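Local coordinates for protein Old Yellow Enzyme (Pichia, PDB 6AGZ) that probably catalyses the asymmetric reduction of the carbon-carbon double bond of enone compounds, using a bound flavin mononucleotide in a TIM barrel, at residues E162-K165 and K166-N170; F370-F374 and S375-Y379; G250-A254 and E255-I259; K95-E98 and E99-K103; E270-K274 and E275-L279. All coordinates share one frame; numbering follows the deposited sequence.

Contact 1 of 5, residues E162-K165 and K166-N170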
# COMPACT_ATOMS: atom_id res chain seq x y z
N GLU A 162 6.39 20.20 20.55
CA GLU A 162 6.30 21.55 20.01
C GLU A 162 7.68 22.14 19.75
O GLU A 162 7.95 22.71 18.68
CB GLU A 162 5.52 22.44 20.98
CG GLU A 162 4.04 22.10 21.09
CD GLU A 162 3.27 22.46 19.84
OE1 GLU A 162 3.35 23.64 19.41
OE2 GLU A 162 2.59 21.58 19.28
N GLN A 163 8.59 21.99 20.73
CA GLN A 163 9.95 22.49 20.56
C GLN A 163 10.67 21.78 19.43
O GLN A 163 11.49 22.38 18.73
CB GLN A 163 10.72 22.35 21.87
CG GLN A 163 12.06 23.08 21.87
CD GLN A 163 11.89 24.57 21.66
OE1 GLN A 163 11.10 25.22 22.33
NE2 GLN A 163 12.64 25.12 20.70
N THR A 164 10.38 20.49 19.23
CA THR A 164 10.95 19.77 18.10
C THR A 164 10.51 20.39 16.78
O THR A 164 11.33 20.62 15.88
CB THR A 164 10.56 18.29 18.16
OG1 THR A 164 11.16 17.68 19.30
CG2 THR A 164 11.02 17.57 16.90
N LYS A 165 9.22 20.69 16.66
CA LYS A 165 8.71 21.34 15.45
C LYS A 165 9.40 22.68 15.22
O LYS A 165 9.91 22.95 14.12
CB LYS A 165 7.20 21.51 15.55
CG LYS A 165 6.46 20.22 15.88
CD LYS A 165 5.14 20.49 16.59
CE LYS A 165 3.99 20.57 15.61
NZ LYS A 165 2.71 20.90 16.29
N LYS A 166 9.43 23.53 16.25
CA LYS A 166 10.07 24.83 16.11
C LYS A 166 11.54 24.69 15.72
O LYS A 166 12.06 25.48 14.91
CB LYS A 166 9.93 25.63 17.41
CG LYS A 166 8.48 25.89 17.81
CD LYS A 166 8.40 26.73 19.08
CE LYS A 166 6.96 26.92 19.51
NZ LYS A 166 6.86 27.47 20.89
N ASP A 167 12.23 23.69 16.28
CA ASP A 167 13.63 23.48 15.94
C ASP A 167 13.79 23.06 14.48
O ASP A 167 14.73 23.49 13.81
CB ASP A 167 14.24 22.42 16.86
CG ASP A 167 14.41 22.92 18.28
OD1 ASP A 167 14.30 24.14 18.51
OD2 ASP A 167 14.65 22.08 19.18
N TYR A 168 12.88 22.21 13.98
CA TYR A 168 12.90 21.87 12.56
C TYR A 168 12.73 23.11 11.70
O TYR A 168 13.43 23.28 10.69
CB TYR A 168 11.81 20.85 12.24
CG TYR A 168 12.25 19.41 12.35
CD1 TYR A 168 11.83 18.61 13.41
CD2 TYR A 168 13.06 18.83 11.38
CE1 TYR A 168 12.22 17.29 13.51
CE2 TYR A 168 13.46 17.51 11.47
CZ TYR A 168 13.04 16.74 12.54
OH TYR A 168 13.43 15.43 12.63
N VAL A 169 11.81 24.00 12.08
CA VAL A 169 11.60 25.23 11.31
C VAL A 169 12.86 26.08 11.30
O VAL A 169 13.29 26.58 10.26
CB VAL A 169 10.39 26.00 11.85
CG1 VAL A 169 10.25 27.34 11.14
CG2 VAL A 169 9.12 25.18 11.70
N ASN A 170 13.47 26.26 12.48
CA ASN A 170 14.66 27.09 12.58
C ASN A 170 15.82 26.51 11.77
O ASN A 170 16.53 27.25 11.07
CB ASN A 170 15.06 27.26 14.04
CG ASN A 170 16.38 27.99 14.21
OD1 ASN A 170 16.48 29.19 13.94
ND2 ASN A 170 17.40 27.28 14.67
O HOH W 1 8.13 25.34 22.12

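Contact 2 of 5, residues F370-F374 and S375-Y379. With FMN (flavin mononucleotide), chain C.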
# COMPACT_ATOMS: atom_id res chain seq x y z
N PHE A 370 34.39 4.25 6.79
CA PHE A 370 33.17 5.05 6.69
C PHE A 370 33.07 6.03 7.85
O PHE A 370 32.77 7.22 7.66
CB PHE A 370 31.94 4.14 6.66
CG PHE A 370 31.70 3.47 5.33
CD1 PHE A 370 32.44 3.82 4.21
CD2 PHE A 370 30.71 2.51 5.20
CE1 PHE A 370 32.21 3.20 2.99
CE2 PHE A 370 30.47 1.89 3.99
CZ PHE A 370 31.22 2.24 2.88
N TYR A 371 33.31 5.55 9.07
CA TYR A 371 33.08 6.32 10.28
C TYR A 371 34.37 6.60 11.04
O TYR A 371 34.36 6.75 12.27
CB TYR A 371 32.08 5.60 11.19
CG TYR A 371 30.77 5.25 10.52
CD1 TYR A 371 29.86 6.24 10.18
CD2 TYR A 371 30.45 3.93 10.24
CE1 TYR A 371 28.66 5.92 9.57
CE2 TYR A 371 29.25 3.60 9.63
CZ TYR A 371 28.36 4.60 9.30
OH TYR A 371 27.17 4.28 8.69
N LYS A 372 35.50 6.69 10.34
CA LYS A 372 36.77 7.02 10.98
C LYS A 372 36.72 8.47 11.43
O LYS A 372 36.82 9.39 10.61
CB LYS A 372 37.93 6.77 10.03
CG LYS A 372 39.26 6.49 10.73
CD LYS A 372 40.35 6.12 9.74
CE LYS A 372 41.40 5.21 10.36
NZ LYS A 372 42.25 5.93 11.35
N ILE A 373 36.55 8.68 12.74
CA ILE A 373 36.20 9.99 13.27
C ILE A 373 37.32 10.99 13.01
O ILE A 373 38.47 10.78 13.39
CB ILE A 373 35.88 9.89 14.77
CG1 ILE A 373 34.55 9.16 14.97
CG2 ILE A 373 35.85 11.27 15.40
CD1 ILE A 373 34.26 8.83 16.42
N PHE A 374 36.96 12.10 12.36
CA PHE A 374 37.82 13.29 12.26
C PHE A 374 39.14 13.00 11.55
O PHE A 374 40.17 13.59 11.88
CB PHE A 374 38.06 13.90 13.64
CG PHE A 374 38.39 15.36 13.62
CD1 PHE A 374 37.53 16.27 13.02
CD2 PHE A 374 39.55 15.84 14.22
CE1 PHE A 374 37.83 17.62 13.01
CE2 PHE A 374 39.85 17.19 14.20
CZ PHE A 374 38.99 18.08 13.60
N SER A 375 39.12 12.08 10.59
CA SER A 375 40.33 11.68 9.88
C SER A 375 40.12 11.76 8.38
O SER A 375 39.07 11.37 7.86
CB SER A 375 40.74 10.25 10.26
OG SER A 375 41.83 9.80 9.48
N ASN A 376 41.13 12.28 7.67
CA ASN A 376 41.11 12.29 6.22
C ASN A 376 41.40 10.93 5.61
O ASN A 376 41.17 10.74 4.41
CB ASN A 376 42.12 13.31 5.68
CG ASN A 376 41.75 14.74 6.00
OD1 ASN A 376 40.59 15.03 6.28
ND2 ASN A 376 42.72 15.64 5.94
N ASP A 377 41.92 9.99 6.40
CA ASP A 377 42.21 8.66 5.89
C ASP A 377 40.93 7.96 5.46
O ASP A 377 39.98 7.84 6.24
CB ASP A 377 42.94 7.83 6.95
CG ASP A 377 43.41 6.49 6.43
OD1 ASP A 377 43.57 6.35 5.20
OD2 ASP A 377 43.62 5.58 7.25
N GLY A 378 40.90 7.49 4.22
CA GLY A 378 39.69 6.94 3.66
C GLY A 378 38.59 7.95 3.41
O GLY A 378 37.46 7.56 3.12
N TYR A 379 38.90 9.24 3.54
CA TYR A 379 37.95 10.32 3.32
C TYR A 379 38.37 11.23 2.18
O TYR A 379 37.57 11.51 1.28
CB TYR A 379 37.78 11.13 4.62
CG TYR A 379 36.67 12.15 4.58
CD1 TYR A 379 35.34 11.78 4.76
CD2 TYR A 379 36.95 13.50 4.40
CE1 TYR A 379 34.33 12.71 4.74
CE2 TYR A 379 35.94 14.44 4.38
CZ TYR A 379 34.63 14.04 4.55
OH TYR A 379 33.62 14.98 4.52
N1 FMN C . 21.14 7.56 4.85
C2 FMN C . 20.51 8.66 5.40
O2 FMN C . 19.33 8.89 5.12
N3 FMN C . 21.18 9.50 6.26
C4 FMN C . 22.50 9.24 6.57
O4 FMN C . 23.11 9.99 7.33
C4A FMN C . 23.14 8.14 6.02
N5 FMN C . 24.46 7.89 6.33
C5A FMN C . 25.10 6.80 5.79
C6 FMN C . 26.43 6.55 6.11
C7 FMN C . 27.09 5.46 5.57
C7M FMN C . 28.52 5.19 5.91
C8 FMN C . 26.42 4.61 4.70
C8M FMN C . 27.12 3.42 4.11
C9 FMN C . 25.09 4.85 4.38
C9A FMN C . 24.43 5.95 4.92
N10 FMN C . 23.10 6.20 4.60
C10 FMN C . 22.46 7.30 5.15
C1' FMN C . 22.37 5.29 3.66
C2' FMN C . 22.68 5.76 2.23
O2' FMN C . 22.20 7.08 2.06
C3' FMN C . 22.09 4.85 1.16
O3' FMN C . 20.68 4.86 1.23
C4' FMN C . 22.61 3.42 1.30
O4' FMN C . 24.01 3.45 1.48
C5' FMN C . 22.29 2.57 0.08
O5' FMN C . 22.79 3.21 -1.08
P FMN C . 24.05 2.59 -1.86
O1P FMN C . 23.79 1.13 -2.15
O2P FMN C . 24.27 3.33 -3.15
O3P FMN C . 25.28 2.73 -0.99

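Contact 3 of 5, residues G250-A254 and E255-I259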
# COMPACT_ATOMS: atom_id res chain seq x y z
N GLY A 250 9.86 -1.79 12.69
CA GLY A 250 9.09 -3.02 12.52
C GLY A 250 9.17 -3.63 11.14
O GLY A 250 9.09 -4.85 11.00
N GLY A 251 9.35 -2.80 10.10
CA GLY A 251 9.31 -3.32 8.75
C GLY A 251 8.01 -4.04 8.47
O GLY A 251 6.94 -3.66 8.96
N VAL A 252 8.09 -5.11 7.66
CA VAL A 252 6.91 -5.91 7.35
C VAL A 252 6.36 -6.66 8.56
O VAL A 252 5.24 -7.18 8.50
CB VAL A 252 7.21 -6.91 6.23
CG1 VAL A 252 7.47 -6.18 4.92
CG2 VAL A 252 8.40 -7.78 6.60
N ASP A 253 7.13 -6.73 9.65
CA ASP A 253 6.70 -7.42 10.86
C ASP A 253 5.93 -6.53 11.81
O ASP A 253 5.49 -7.00 12.86
CB ASP A 253 7.91 -8.02 11.58
CG ASP A 253 8.53 -9.17 10.82
OD1 ASP A 253 9.76 -9.18 10.66
OD2 ASP A 253 7.78 -10.07 10.38
N ALA A 254 5.76 -5.25 11.48
CA ALA A 254 4.98 -4.36 12.33
C ALA A 254 3.55 -4.87 12.47
O ALA A 254 3.02 -5.57 11.61
CB ALA A 254 4.98 -2.94 11.74
N GLU A 255 2.93 -4.52 13.60
CA GLU A 255 1.56 -4.93 13.86
C GLU A 255 0.60 -4.35 12.82
O GLU A 255 -0.44 -4.95 12.54
CB GLU A 255 1.16 -4.53 15.28
CG GLU A 255 -0.32 -4.38 15.53
CD GLU A 255 -0.61 -3.46 16.71
OE1 GLU A 255 -1.78 -3.21 17.03
OE2 GLU A 255 0.37 -2.99 17.33
N VAL A 256 0.95 -3.21 12.23
CA VAL A 256 0.26 -2.67 11.07
C VAL A 256 1.26 -2.60 9.93
O VAL A 256 2.36 -2.05 10.09
CB VAL A 256 -0.34 -1.28 11.37
CG1 VAL A 256 -1.01 -0.71 10.12
CG2 VAL A 256 -1.34 -1.37 12.51
N HIS A 257 0.88 -3.16 8.78
CA HIS A 257 1.82 -3.33 7.68
C HIS A 257 2.33 -1.97 7.19
O HIS A 257 1.56 -1.01 7.14
CB HIS A 257 1.16 -4.09 6.53
CG HIS A 257 2.13 -4.74 5.59
ND1 HIS A 257 2.72 -4.06 4.55
CD2 HIS A 257 2.60 -6.01 5.53
CE1 HIS A 257 3.52 -4.88 3.89
NE2 HIS A 257 3.47 -6.06 4.46
N PRO A 258 3.61 -1.86 6.84
CA PRO A 258 4.15 -0.56 6.40
C PRO A 258 3.54 -0.05 5.10
O PRO A 258 3.63 1.15 4.83
CB PRO A 258 5.65 -0.84 6.23
CG PRO A 258 5.74 -2.32 6.04
CD PRO A 258 4.66 -2.90 6.89
N ILE A 259 2.93 -0.92 4.29
CA ILE A 259 2.25 -0.45 3.09
C ILE A 259 1.06 0.43 3.46
O ILE A 259 0.76 1.40 2.75
CB ILE A 259 1.85 -1.65 2.20
CG1 ILE A 259 3.09 -2.29 1.58
CG2 ILE A 259 0.87 -1.23 1.12
CD1 ILE A 259 2.80 -3.51 0.73

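Contact 4 of 5, residues K95-E98 and E99-K103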
# COMPACT_ATOMS: atom_id res chain seq x y z
N LYS A 95 29.71 28.21 3.42
CA LYS A 95 30.88 28.16 2.56
C LYS A 95 30.90 26.87 1.73
O LYS A 95 31.25 26.90 0.54
CB LYS A 95 32.15 28.30 3.39
CG LYS A 95 32.28 29.66 4.05
CD LYS A 95 33.46 29.73 5.00
CE LYS A 95 33.66 31.14 5.52
NZ LYS A 95 34.94 31.29 6.26
N ILE A 96 30.51 25.75 2.34
CA ILE A 96 30.43 24.50 1.58
C ILE A 96 29.43 24.64 0.43
O ILE A 96 29.70 24.23 -0.70
CB ILE A 96 30.07 23.32 2.50
CG1 ILE A 96 31.21 23.03 3.47
CG2 ILE A 96 29.74 22.08 1.68
CD1 ILE A 96 30.99 21.80 4.33
N VAL A 97 28.27 25.25 0.70
CA VAL A 97 27.26 25.43 -0.33
C VAL A 97 27.79 26.33 -1.44
O VAL A 97 27.59 26.04 -2.63
CB VAL A 97 25.97 26.01 0.28
CG1 VAL A 97 24.96 26.33 -0.81
CG2 VAL A 97 25.38 25.05 1.27
N GLU A 98 28.46 27.42 -1.08
CA GLU A 98 28.98 28.34 -2.08
C GLU A 98 30.01 27.65 -2.98
O GLU A 98 30.05 27.89 -4.19
CB GLU A 98 29.59 29.56 -1.41
CG GLU A 98 28.56 30.47 -0.75
CD GLU A 98 29.20 31.61 0.02
OE1 GLU A 98 30.44 31.60 0.19
OE2 GLU A 98 28.46 32.52 0.45
N GLU A 99 30.83 26.77 -2.40
CA GLU A 99 31.79 26.04 -3.23
C GLU A 99 31.08 25.03 -4.13
O GLU A 99 31.44 24.89 -5.31
CB GLU A 99 32.83 25.35 -2.36
CG GLU A 99 33.73 24.37 -3.11
CD GLU A 99 34.71 25.05 -4.05
OE1 GLU A 99 34.77 26.30 -4.06
OE2 GLU A 99 35.42 24.33 -4.78
N VAL A 100 30.08 24.33 -3.60
CA VAL A 100 29.34 23.36 -4.41
C VAL A 100 28.68 24.05 -5.60
O VAL A 100 28.69 23.54 -6.72
CB VAL A 100 28.32 22.60 -3.54
CG1 VAL A 100 27.32 21.86 -4.42
CG2 VAL A 100 29.03 21.64 -2.61
N HIS A 101 28.09 25.23 -5.37
CA HIS A 101 27.44 25.95 -6.45
C HIS A 101 28.45 26.53 -7.43
O HIS A 101 28.20 26.58 -8.64
CB HIS A 101 26.55 27.06 -5.89
CG HIS A 101 25.28 26.55 -5.27
ND1 HIS A 101 24.60 27.24 -4.29
CD2 HIS A 101 24.56 25.43 -5.51
CE1 HIS A 101 23.52 26.57 -3.94
NE2 HIS A 101 23.47 25.46 -4.67
N LYS A 102 29.60 26.99 -6.93
CA LYS A 102 30.66 27.45 -7.81
C LYS A 102 31.11 26.33 -8.74
O LYS A 102 31.42 26.57 -9.92
CB LYS A 102 31.84 27.98 -6.99
CG LYS A 102 32.97 28.58 -7.80
CD LYS A 102 34.13 28.97 -6.90
CE LYS A 102 35.32 29.47 -7.70
NZ LYS A 102 36.53 29.65 -6.86
N LYS A 103 31.13 25.10 -8.24
CA LYS A 103 31.46 23.94 -9.04
C LYS A 103 30.43 23.65 -10.13
O LYS A 103 30.73 22.89 -11.05
CB LYS A 103 31.63 22.72 -8.14
CG LYS A 103 33.01 22.54 -7.56
CD LYS A 103 34.07 22.56 -8.65
CE LYS A 103 35.44 22.83 -8.07
NZ LYS A 103 35.69 21.98 -6.87

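Contact 5 of 5, residues E270-K274 and E275-L279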
# COMPACT_ATOMS: atom_id res chain seq x y z
N GLU A 270 1.10 13.41 -1.39
CA GLU A 270 0.51 13.63 -2.70
C GLU A 270 -0.72 14.53 -2.63
O GLU A 270 -0.99 15.27 -3.57
CB GLU A 270 0.15 12.29 -3.34
CG GLU A 270 -0.42 12.40 -4.75
CD GLU A 270 0.59 12.93 -5.75
OE1 GLU A 270 1.80 12.70 -5.55
OE2 GLU A 270 0.18 13.58 -6.73
N ARG A 271 -1.47 14.47 -1.52
CA ARG A 271 -2.60 15.38 -1.36
C ARG A 271 -2.13 16.82 -1.22
O ARG A 271 -2.71 17.73 -1.82
CB ARG A 271 -3.45 14.97 -0.15
CG ARG A 271 -4.56 15.95 0.19
CD ARG A 271 -5.55 15.37 1.19
NE ARG A 271 -5.02 15.37 2.55
CZ ARG A 271 -5.02 16.43 3.36
NH1 ARG A 271 -5.52 17.59 2.93
NH2 ARG A 271 -4.53 16.34 4.58
N ARG A 272 -1.09 17.04 -0.42
CA ARG A 272 -0.50 18.38 -0.33
C ARG A 272 -0.01 18.85 -1.69
O ARG A 272 -0.15 20.03 -2.03
CB ARG A 272 0.64 18.38 0.69
CG ARG A 272 0.16 18.39 2.13
CD ARG A 272 1.19 17.81 3.08
NE ARG A 272 0.77 17.94 4.47
CZ ARG A 272 -0.11 17.15 5.06
NH1 ARG A 272 -0.67 16.15 4.39
NH2 ARG A 272 -0.43 17.35 6.33
N ALA A 273 0.56 17.95 -2.48
CA ALA A 273 0.96 18.31 -3.84
C ALA A 273 -0.25 18.68 -4.69
O ALA A 273 -0.19 19.62 -5.49
CB ALA A 273 1.73 17.16 -4.48
N LYS A 274 -1.36 17.95 -4.52
CA LYS A 274 -2.59 18.27 -5.24
C LYS A 274 -3.19 19.59 -4.80
O LYS A 274 -3.96 20.19 -5.56
CB LYS A 274 -3.61 17.15 -5.06
CG LYS A 274 -3.28 15.87 -5.81
CD LYS A 274 -4.32 14.79 -5.54
CE LYS A 274 -4.09 13.56 -6.40
NZ LYS A 274 -5.05 12.47 -6.08
N GLU A 275 -2.86 20.06 -3.60
CA GLU A 275 -3.27 21.38 -3.14
C GLU A 275 -2.21 22.44 -3.42
O GLU A 275 -2.26 23.52 -2.82
CB GLU A 275 -3.62 21.33 -1.65
CG GLU A 275 -4.88 20.54 -1.35
CD GLU A 275 -5.07 20.26 0.12
OE1 GLU A 275 -4.22 20.70 0.93
OE2 GLU A 275 -6.07 19.60 0.48
N GLY A 276 -1.27 22.15 -4.31
CA GLY A 276 -0.29 23.13 -4.73
C GLY A 276 0.95 23.23 -3.88
O GLY A 276 1.66 24.25 -3.96
N LYS A 277 1.25 22.22 -3.06
CA LYS A 277 2.49 22.18 -2.28
C LYS A 277 3.17 20.85 -2.58
O LYS A 277 3.03 19.88 -1.84
CB LYS A 277 2.22 22.37 -0.79
CG LYS A 277 1.41 23.61 -0.46
CD LYS A 277 1.28 23.80 1.04
CE LYS A 277 0.75 22.55 1.71
NZ LYS A 277 1.36 22.34 3.05
N ARG A 278 3.92 20.82 -3.68
CA ARG A 278 4.60 19.62 -4.15
C ARG A 278 6.03 19.63 -3.65
O ARG A 278 6.78 20.57 -3.93
CB ARG A 278 4.56 19.55 -5.68
CG ARG A 278 5.54 18.55 -6.29
CD ARG A 278 5.01 17.13 -6.26
NE ARG A 278 3.83 16.96 -7.11
CZ ARG A 278 3.13 15.83 -7.20
NH1 ARG A 278 3.47 14.77 -6.48
NH2 ARG A 278 2.07 15.77 -8.00
N LEU A 279 6.40 18.60 -2.89
CA LEU A 279 7.77 18.49 -2.40
C LEU A 279 8.75 18.43 -3.57
O LEU A 279 8.41 18.01 -4.68
CB LEU A 279 7.93 17.25 -1.52
CG LEU A 279 7.15 17.18 -0.21
CD1 LEU A 279 7.52 15.93 0.57
CD2 LEU A 279 7.39 18.43 0.62

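Contact 1 of 5, residues E162-K165 and K166-N170
Q163 and D167 meet one helical turn apart, an i to i+4 pair on helix 158-179 of the TIM barrel. The amide N-H of Q163 NE2 reaches D167 OD1 at 2.9 Å, with an angle of 152° at the hydrogen. The two flat groups are turned well against each other, their planes 51° apart: the carboxylate oxygen lies nearly in the plane of the amide, yet the amide nitrogen comes to it from above the carboxylate. Q163 gets there because CG stands anti to its backbone N (chi1 -169°) and the chain then bends at chi2, swinging the amide forward along the helix. Its other end is used as well, since Q163 OE1 takes a hydrogen bond from a water that in turn accepts from K166 NZ.

T164 and Y168 lie side by side on the buried side, pointing the same way, with T164 CG2 3.6 Å from Y168 CE1. T164 OG1 turns back to the carbonyl of Q160, and the Y168 ring goes on to meet F75. K165 NZ makes salt bridges with E222 of helix 218-231 and with E162. In the second, K165 NZ sits 3.1 Å from E162 OE2, above the carboxylate plane.

Contact 2 of 5, residues F370-F374 and S375-Y379
K372 sends CG anti to its backbone N (chi1 -154°) and stays extended out to CE, which carries the chain past S375 to D377; the bend at chi4 turns only NZ. The backbone makes a type II beta turn from K372 to S375, followed at once by an ST turn: S375 OG, set beside its own carbonyl carbon (chi1 174°), accepts from D377 N at 3.1 Å. Across the turns the touching is light, methylene carbons of the lysine against side-chain oxygens: K372 CD stands 4.0 Å from S375 OG, and K372 CE stands 3.8 Å from D377 OD2. The charged ends of K372 and D377 come near each other without forming a salt bridge. D377 is instead tied down elsewhere, OD1 to R369 in a salt bridge and OD2 to S392. N376 is likewise anchored outside the turns, to S48 and to the carbonyl of I396, while R38 binds the carbonyl of S375.

At its start this loop borders the flavin. F370 and Y371 belong to the FMN pocket and meet the dimethylbenzene end of the isoalloxazine, and F370 CB also lies over one face of the Y371 ring, toward its rim. F370 CD2 is 3.5 Å from the methyl C7M of FMN, and the same methyl comes within 3.2 Å of Y371 OH.

Contact 3 of 5, residues G250-A254 and E255-I259
After G250, whose N-H is held by Q199 and whose O takes a weak bond from D253 N, G251 meets P258 through its carbonyl: G251 O lies 3.2 Å from P258 CD and also close to CG, so the proline ring leans on a peptide oxygen. G251 itself has positive phi, and its O also accepts from A254 N, which closes the short 3-10 segment 252-253.

V252 follows, lying alongside H257 and pointing the same way. Its CG1, anti to the carbonyl carbon (chi1 -67°), is 4.0 Å from H257 NE2 and reaches P258 CG at 4.4 Å, while its CA sits near P258 CD. A254 sets its methyl against the next residues, CB 3.2 Å from V256 O, before the chain swings round E255 to the start of helix 258-274.

That start is capped by the imidazole. H257 is the N-cap, and its ND1 accepts from I259 N at 3.2 Å in a straight bond of 167°, with the donor near the ring plane. P258 CD lies over one face of the same ring. The backbone N-H of H257 goes to S267 of the second subunit, whose I259 also packs on I259, so the capped end lies at the dimer interface. An accepting ND1 carries no proton, which implies a neutral imidazole, probably with its hydrogen on NE2, the nitrogen beside V252 CG1.

Contact 4 of 5, residues K95-E98 and E99-K103
Helix 87-102 is the helical arm of a beta-alpha-beta crossover, joining strands 63-70 and 106-112 of the barrel, and this contact covers its last turns. V97 and H101 carry one face of it. They lie side by side and point the same way, V97 CG1 coming 3.5 Å from H101 CE1 and almost as near to ND1. CG1 is anti to the V97 backbone N (chi1 175°), which turns this methyl forward along the helix, to the CE1-ND1 side of the imidazole. H101 NE2, the ring nitrogen on the other side of CE1, is hydrogen-bonded to D182 OD2, so a methyl and a polar partner meet neighbouring atoms of the ring.

I96 and V100 make a looser apolar pair, CG2 to CG2 at 4.4 Å. V100 CG2 sits closer to the backbone, 3.3 Å from I96 O. The main chain runs through regular i to i+4 bonds, among them H101 N to V97 O at 2.9 Å. On the more exposed side the carboxylates find partners beyond the contact: E98 pairs with K94, and E99 OE2 is bonded to S54 OG.

Inward, V97 and V100 both press on I107 of strand 106-112, with F181 also against V97. Helix 47-57 packs alongside, its L50 touching I96 and E99 and its A57 touching V100.

Contact 5 of 5, residues E270-K274 and E275-L279
E270 and R278 form the main salt bridge, reaching across the end of helix 258-274. R278 grips the carboxylate end-on with two nitrogens: NH1 to E270 OE1 at 2.8 Å and NH2 to E270 OE2 at 3.2 Å. Both oxygens are met on the syn side, but the guanidinium and carboxylate planes are 52° apart, so the fork is twisted rather than coplanar. E270 OE1 has a second donor in K310 N. A weaker ion pair runs along the helix flank, where R271 NH1 comes 3.2 Å from E275 OE2; the stronger partner of R271 is E268. R272 pairs with D225 of helix 218-231 and with E268.

A methyl packs against the R278 head: A273 CB sits over the centre of one guanidinium face, 3.3 Å from R278 CZ. Bends at chi2 (81°) and chi3 fold the arginine back over this methyl and bring its nitrogens to E270. W309 adds a cation-pi contact to the same group.

The backbone bonds finish the helix. E275 N still reaches R271 O, but then the pattern changes: K277 N bonds to R272 O at 2.8 Å, and G276 N to A273 O at 3.0 Å, the latter from well above the carbonyl plane. A273 CA adds a CH...O contact to K277 O.

With G276 at positive phi as the C-prime residue, the K277 N to R272 O and G276 N to A273 O bonds make a Schellman motif, here ending a barrel helix and turning the chain toward strand 281-285.

All five contacts are local, and they lie apart, none touching another. Contacts 3 and 5 share helix 258-274, one at its capped start and the other at its Schellman end, with centres about 26 Å apart; both touch the second subunit, where E255 of one chain packs on R271 of the other. Contact 2 alone holds residues of the flavin pocket. Contact 4 is its closest neighbour, nearest atoms about 7 Å apart. In contact 1 the side chain of Y168 remains about 12 Å from FMN. Contacts 2 and 5 lie on opposite sides of the chain's centre, with their own centres about 40 Å apart.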